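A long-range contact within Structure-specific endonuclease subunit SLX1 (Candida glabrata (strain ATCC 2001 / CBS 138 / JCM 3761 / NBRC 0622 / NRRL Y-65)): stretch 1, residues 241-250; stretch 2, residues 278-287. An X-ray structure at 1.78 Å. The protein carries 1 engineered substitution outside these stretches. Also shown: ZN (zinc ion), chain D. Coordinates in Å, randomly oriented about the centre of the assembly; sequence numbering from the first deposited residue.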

ATOM      1  N   PHE B 241      -3.514  17.494   2.142  1.00 34.64           N
ATOM      2  CA  PHE B 241      -3.784  18.224   0.907  1.00 34.79           C
ATOM      3  C   PHE B 241      -4.733  17.437   0.034  1.00 37.68           C
ATOM      4  O   PHE B 241      -4.742  16.209   0.079  1.00 36.37           O
ATOM      5  CB  PHE B 241      -2.497  18.473   0.103  1.00 37.03           C
ATOM      6  CG  PHE B 241      -1.430  19.184   0.872  1.00 35.18           C
ATOM      7  CD1 PHE B 241      -0.600  18.486   1.739  1.00 35.78           C
ATOM      8  CD2 PHE B 241      -1.264  20.551   0.727  1.00 39.48           C
ATOM      9  CE1 PHE B 241       0.390  19.145   2.439  1.00 35.46           C
ATOM     10  CE2 PHE B 241      -0.267  21.225   1.417  1.00 41.82           C
ATOM     11  CZ  PHE B 241       0.549  20.521   2.280  1.00 36.91           C
ATOM     12  N   CYS B 242      -5.462  18.130  -0.825  1.00 37.56           N
ATOM     13  CA  CYS B 242      -6.242  17.435  -1.826  1.00 41.77           C
ATOM     14  C   CYS B 242      -5.296  16.783  -2.828  1.00 41.48           C
ATOM     15  O   CYS B 242      -4.226  17.339  -3.135  1.00 41.48           O
ATOM     16  CB  CYS B 242      -7.198  18.383  -2.549  1.00 41.67           C
ATOM     17  SG  CYS B 242      -8.256  17.434  -3.742  1.00 45.48           S
ATOM     18  N   ARG B 243      -5.674  15.612  -3.334  1.00 38.59           N
ATOM     19  CA  ARG B 243      -4.867  14.951  -4.354  1.00 39.60           C
ATOM     20  C   ARG B 243      -4.842  15.753  -5.646  1.00 42.94           C
ATOM     21  O   ARG B 243      -3.930  15.605  -6.442  1.00 46.44           O
ATOM     22  CB  ARG B 243      -5.379  13.534  -4.636  1.00 44.81           C
ATOM     23  CG  ARG B 243      -6.700  13.471  -5.384  1.00 51.15           C
ATOM     24  CD  ARG B 243      -6.940  11.998  -5.756  1.00 56.71           C
ATOM     25  NE  ARG B 243      -8.249  11.725  -6.344  1.00 65.86           N
ATOM     26  CZ  ARG B 243      -8.493  11.717  -7.655  1.00 71.76           C
ATOM     27  NH1 ARG B 243      -7.514  11.985  -8.518  1.00 72.84           N
ATOM     28  NH2 ARG B 243      -9.714  11.443  -8.102  1.00 72.15           N
ATOM     29  N   ASP B 244      -5.852  16.591  -5.865  1.00 47.36           N
ATOM     30  CA  ASP B 244      -5.833  17.507  -6.998  1.00 48.10           C
ATOM     31  C   ASP B 244      -4.988  18.734  -6.598  1.00 48.49           C
ATOM     32  O   ASP B 244      -5.430  19.558  -5.790  1.00 48.99           O
ATOM     33  CB  ASP B 244      -7.267  17.902  -7.381  1.00 54.66           C
ATOM     34  CG  ASP B 244      -7.338  18.898  -8.535  1.00 56.67           C
ATOM     35  OD1 ASP B 244      -6.303  19.463  -8.950  1.00 60.30           O
ATOM     36  OD2 ASP B 244      -8.469  19.144  -9.014  1.00 56.04           O
ATOM     37  N   THR B 245      -3.778  18.848  -7.155  1.00 46.82           N
ATOM     38  CA  THR B 245      -2.842  19.901  -6.741  1.00 45.91           C
ATOM     39  C   THR B 245      -3.340  21.304  -7.109  1.00 50.78           C
ATOM     40  O   THR B 245      -2.766  22.307  -6.667  1.00 52.85           O
ATOM     41  CB  THR B 245      -1.429  19.703  -7.362  1.00 51.88           C
ATOM     42  OG1 THR B 245      -1.526  19.719  -8.787  1.00 50.89           O
ATOM     43  CG2 THR B 245      -0.777  18.381  -6.898  1.00 47.97           C
ATOM     44  N   SER B 246      -4.364  21.397  -7.953  1.00 53.26           N
ATOM     45  CA  SER B 246      -4.894  22.718  -8.275  1.00 60.76           C
ATOM     46  C   SER B 246      -6.104  23.029  -7.382  1.00 60.32           C
ATOM     47  O   SER B 246      -6.577  24.159  -7.338  1.00 65.92           O
ATOM     48  CB  SER B 246      -5.262  22.827  -9.754  1.00 68.74           C
ATOM     49  OG  SER B 246      -6.300  21.918 -10.058  1.00 75.94           O
ATOM     50  N   CYS B 247      -6.594  22.026  -6.653  1.00 57.91           N
ATOM     51  CA  CYS B 247      -7.600  22.289  -5.626  1.00 56.20           C
ATOM     52  C   CYS B 247      -6.897  22.948  -4.452  1.00 55.31           C
ATOM     53  O   CYS B 247      -5.746  22.628  -4.138  1.00 55.72           O
ATOM     54  CB  CYS B 247      -8.322  21.006  -5.179  1.00 51.93           C
ATOM     55  SG  CYS B 247      -9.498  21.254  -3.790  1.00 51.53           S
ATOM     56  N   THR B 248      -7.585  23.876  -3.802  1.00 53.72           N
ATOM     57  CA  THR B 248      -6.961  24.620  -2.726  1.00 55.68           C
ATOM     58  C   THR B 248      -7.153  24.009  -1.332  1.00 52.90           C
ATOM     59  O   THR B 248      -6.685  24.586  -0.363  1.00 56.63           O
ATOM     60  CB  THR B 248      -7.487  26.068  -2.688  1.00 61.57           C
ATOM     61  OG1 THR B 248      -8.908  26.054  -2.464  1.00 65.49           O
ATOM     62  CG2 THR B 248      -7.174  26.775  -3.998  1.00 60.49           C
ATOM     63  N   PHE B 249      -7.841  22.873  -1.214  1.00 48.54           N
ATOM     64  CA  PHE B 249      -8.025  22.260   0.113  1.00 45.69           C
ATOM     65  C   PHE B 249      -6.693  21.938   0.783  1.00 45.07           C
ATOM     66  O   PHE B 249      -5.856  21.175   0.253  1.00 44.12           O
ATOM     67  CB  PHE B 249      -8.862  20.981   0.044  1.00 48.47           C
ATOM     68  CG  PHE B 249      -8.854  20.198   1.323  1.00 49.11           C
ATOM     69  CD1 PHE B 249      -9.357  20.756   2.493  1.00 48.46           C
ATOM     70  CD2 PHE B 249      -8.326  18.912   1.368  1.00 51.36           C
ATOM     71  CE1 PHE B 249      -9.335  20.037   3.692  1.00 50.78           C
ATOM     72  CE2 PHE B 249      -8.314  18.187   2.547  1.00 52.44           C
ATOM     73  CZ  PHE B 249      -8.823  18.757   3.723  1.00 51.60           C
ATOM     74  N   VAL B 250      -6.498  22.533   1.954  1.00 45.10           N
ATOM     75  CA  VAL B 250      -5.355  22.205   2.795  1.00 43.64           C
ATOM     76  C   VAL B 250      -5.813  22.248   4.260  1.00 41.73           C
ATOM     77  O   VAL B 250      -6.633  23.081   4.617  1.00 45.90           O
ATOM     78  CB  VAL B 250      -4.172  23.177   2.534  1.00 48.78           C
ATOM     79  CG1 VAL B 250      -4.581  24.629   2.781  1.00 57.42           C
ATOM     80  CG2 VAL B 250      -2.951  22.796   3.348  1.00 44.57           C
ATOM     81  N   LYS B 278     -13.730  12.111   1.243  1.00 44.83           N
ATOM     82  CA  LYS B 278     -13.787  13.014   0.099  1.00 47.20           C
ATOM     83  C   LYS B 278     -13.283  14.384   0.490  1.00 45.64           C
ATOM     84  O   LYS B 278     -13.524  14.847   1.606  1.00 46.99           O
ATOM     85  CB  LYS B 278     -15.218  13.130  -0.459  1.00 54.71           C
ATOM     86  CG  LYS B 278     -15.765  11.816  -1.003  1.00 54.81           C
ATOM     87  N   CYS B 279     -12.611  15.041  -0.439  1.00 45.11           N
ATOM     88  CA  CYS B 279     -12.194  16.415  -0.218  1.00 44.02           C
ATOM     89  C   CYS B 279     -13.411  17.295   0.113  1.00 49.18           C
ATOM     90  O   CYS B 279     -14.382  17.322  -0.632  1.00 50.82           O
ATOM     91  CB  CYS B 279     -11.462  16.959  -1.449  1.00 42.28           C
ATOM     92  SG  CYS B 279     -11.068  18.717  -1.313  1.00 49.03           S
ATOM     93  N   PRO B 280     -13.353  18.031   1.230  1.00 52.57           N
ATOM     94  CA  PRO B 280     -14.483  18.898   1.595  1.00 55.67           C
ATOM     95  C   PRO B 280     -14.728  20.042   0.601  1.00 56.64           C
ATOM     96  O   PRO B 280     -15.771  20.683   0.672  1.00 59.82           O
ATOM     97  CB  PRO B 280     -14.071  19.449   2.969  1.00 56.40           C
ATOM     98  CG  PRO B 280     -12.586  19.400   2.962  1.00 53.43           C
ATOM     99  CD  PRO B 280     -12.253  18.121   2.208  1.00 52.61           C
ATOM    100  N   LYS B 281     -13.792  20.283  -0.315  1.00 56.15           N
ATOM    101  CA  LYS B 281     -13.944  21.381  -1.261  1.00 61.82           C
ATOM    102  C   LYS B 281     -14.467  20.916  -2.620  1.00 64.46           C
ATOM    103  O   LYS B 281     -15.462  21.439  -3.116  1.00 68.58           O
ATOM    104  CB  LYS B 281     -12.623  22.126  -1.452  1.00 62.67           C
ATOM    105  CG  LYS B 281     -12.159  22.907  -0.236  1.00 68.19           C
ATOM    106  CD  LYS B 281     -11.583  24.281  -0.641  1.00 74.59           C
ATOM    107  N   CYS B 282     -13.795  19.950  -3.229  1.00 56.53           N
ATOM    108  CA  CYS B 282     -14.123  19.559  -4.594  1.00 56.85           C
ATOM    109  C   CYS B 282     -14.810  18.192  -4.618  1.00 56.87           C
ATOM    110  O   CYS B 282     -15.252  17.735  -5.673  1.00 58.47           O
ATOM    111  CB  CYS B 282     -12.859  19.530  -5.463  1.00 53.99           C
ATOM    112  SG  CYS B 282     -11.844  18.052  -5.161  1.00 56.02           S
ATOM    113  N   TYR B 283     -14.835  17.525  -3.464  1.00 54.82           N
ATOM    114  CA  TYR B 283     -15.601  16.292  -3.259  1.00 55.26           C
ATOM    115  C   TYR B 283     -14.961  15.089  -3.910  1.00 52.49           C
ATOM    116  O   TYR B 283     -15.545  14.011  -3.924  1.00 53.30           O
ATOM    117  CB  TYR B 283     -17.056  16.456  -3.763  1.00 59.59           C
ATOM    118  N   THR B 284     -13.747  15.249  -4.424  1.00 53.53           N
ATOM    119  CA  THR B 284     -13.072  14.119  -5.042  1.00 51.89           C
ATOM    120  C   THR B 284     -12.644  13.096  -3.994  1.00 50.42           C
ATOM    121  O   THR B 284     -12.377  13.416  -2.834  1.00 46.95           O
ATOM    122  CB  THR B 284     -11.842  14.555  -5.874  1.00 55.56           C
ATOM    123  OG1 THR B 284     -11.478  13.492  -6.762  1.00 57.58           O
ATOM    124  CG2 THR B 284     -10.657  14.862  -4.971  1.00 48.94           C
ATOM    125  N   LEU B 285     -12.621  11.841  -4.410  1.00 49.33           N
ATOM    126  CA  LEU B 285     -12.253  10.763  -3.535  1.00 47.53           C
ATOM    127  C   LEU B 285     -10.756  10.780  -3.240  1.00 42.67           C
ATOM    128  O   LEU B 285      -9.933  10.802  -4.156  1.00 40.68           O
ATOM    129  CB  LEU B 285     -12.627   9.439  -4.172  1.00 54.29           C
ATOM    130  CG  LEU B 285     -12.672   8.311  -3.167  1.00 56.47           C
ATOM    131  CD1 LEU B 285     -14.072   8.335  -2.547  1.00 60.12           C
ATOM    132  CD2 LEU B 285     -12.383   7.001  -3.878  1.00 57.89           C
ATOM    133  N   LEU B 286     -10.406  10.745  -1.966  1.00 38.95           N
ATOM    134  CA  LEU B 286      -9.003  10.711  -1.567  1.00 38.32           C
ATOM    135  C   LEU B 286      -8.591   9.318  -1.127  1.00 37.18           C
ATOM    136  O   LEU B 286      -9.420   8.532  -0.660  1.00 39.33           O
ATOM    137  CB  LEU B 286      -8.764  11.708  -0.431  1.00 37.79           C
ATOM    138  CG  LEU B 286      -9.239  13.134  -0.700  1.00 40.71           C
ATOM    139  CD1 LEU B 286      -9.055  13.943   0.568  1.00 42.91           C
ATOM    140  CD2 LEU B 286      -8.431  13.754  -1.840  1.00 40.33           C
ATOM    141  N   LYS B 287      -7.312   8.999  -1.272  1.00 31.91           N
ATOM    142  CA  LYS B 287      -6.788   7.749  -0.731  1.00 30.43           C
ATOM    143  C   LYS B 287      -6.053   8.130   0.528  1.00 30.38           C
ATOM    144  O   LYS B 287      -5.079   8.891   0.434  1.00 28.84           O
ATOM    145  CB  LYS B 287      -5.829   7.085  -1.719  1.00 33.41           C
ATOM    146  CG  LYS B 287      -6.535   6.596  -2.949  1.00 42.97           C
ATOM    147  CD  LYS B 287      -5.581   6.527  -4.123  1.00 49.70           C
ATOM    148  CE  LYS B 287      -4.671   5.363  -4.075  1.00 53.70           C
ATOM    149  NZ  LYS B 287      -4.269   5.051  -5.511  1.00 64.84           N
TER
HETATM  150 ZN    ZN D 402     -10.176  18.925  -3.553  1.00 48.47          ZN

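Two irregular loops are joined here through a shared zinc ion, each contributing two cysteines, with a modest shell of packing around the metal and one direct hydrogen bond, from R243, set apart from it. The zinc lies 2.4 Å from each of C242 SG, C247 SG and C279 SG, and 2.5 Å from C282 SG. Cysteine suits this role because its short side chain ends in a soft thiolate ligand that zinc binds well, so a small contact, burying 496 Å² in all, can be fixed without extended secondary structure.

The principle of such sites is that the backbone supports the ligands. D244 N donates to C242 SG at 3.3 Å and F249 N to C247 SG at 3.5 Å; in the second stretch K281 N reaches C279 SG at 3.3 Å and T284 N reaches C282 SG at 3.5 Å. These N-H groups can ease the negative charge gathered on the sulfurs. A type I turn from D244 to C247 spaces the first pair of ligands, and the D244 carboxylate helps to secure it, OD1 accepting from S246 N at 2.9 Å.

Packing extends the contact on the F249 side. The buried F249 ring receives P280 over one face, with P280 CD 3.7 Å from the ring centroid in a CH-pi contact, while F249 CB approaches C279 SG to 3.4 Å. Near C242, the methyl T284 CG2 lies 3.7 Å from C242 SG, and the buried L286 brings CD2 to within 4.1 Å of the same sulfur, adding apolar cover.

The exposed R243 supplies the direct polar link. With chi1 in p and chi2 and chi3 both t, its side chain carries NE to L285 O, a hydrogen bond of 2.9 Å that engages a backbone carbonyl at the guanidinium edge, and places NH2 3.0 Å from T284 OG1.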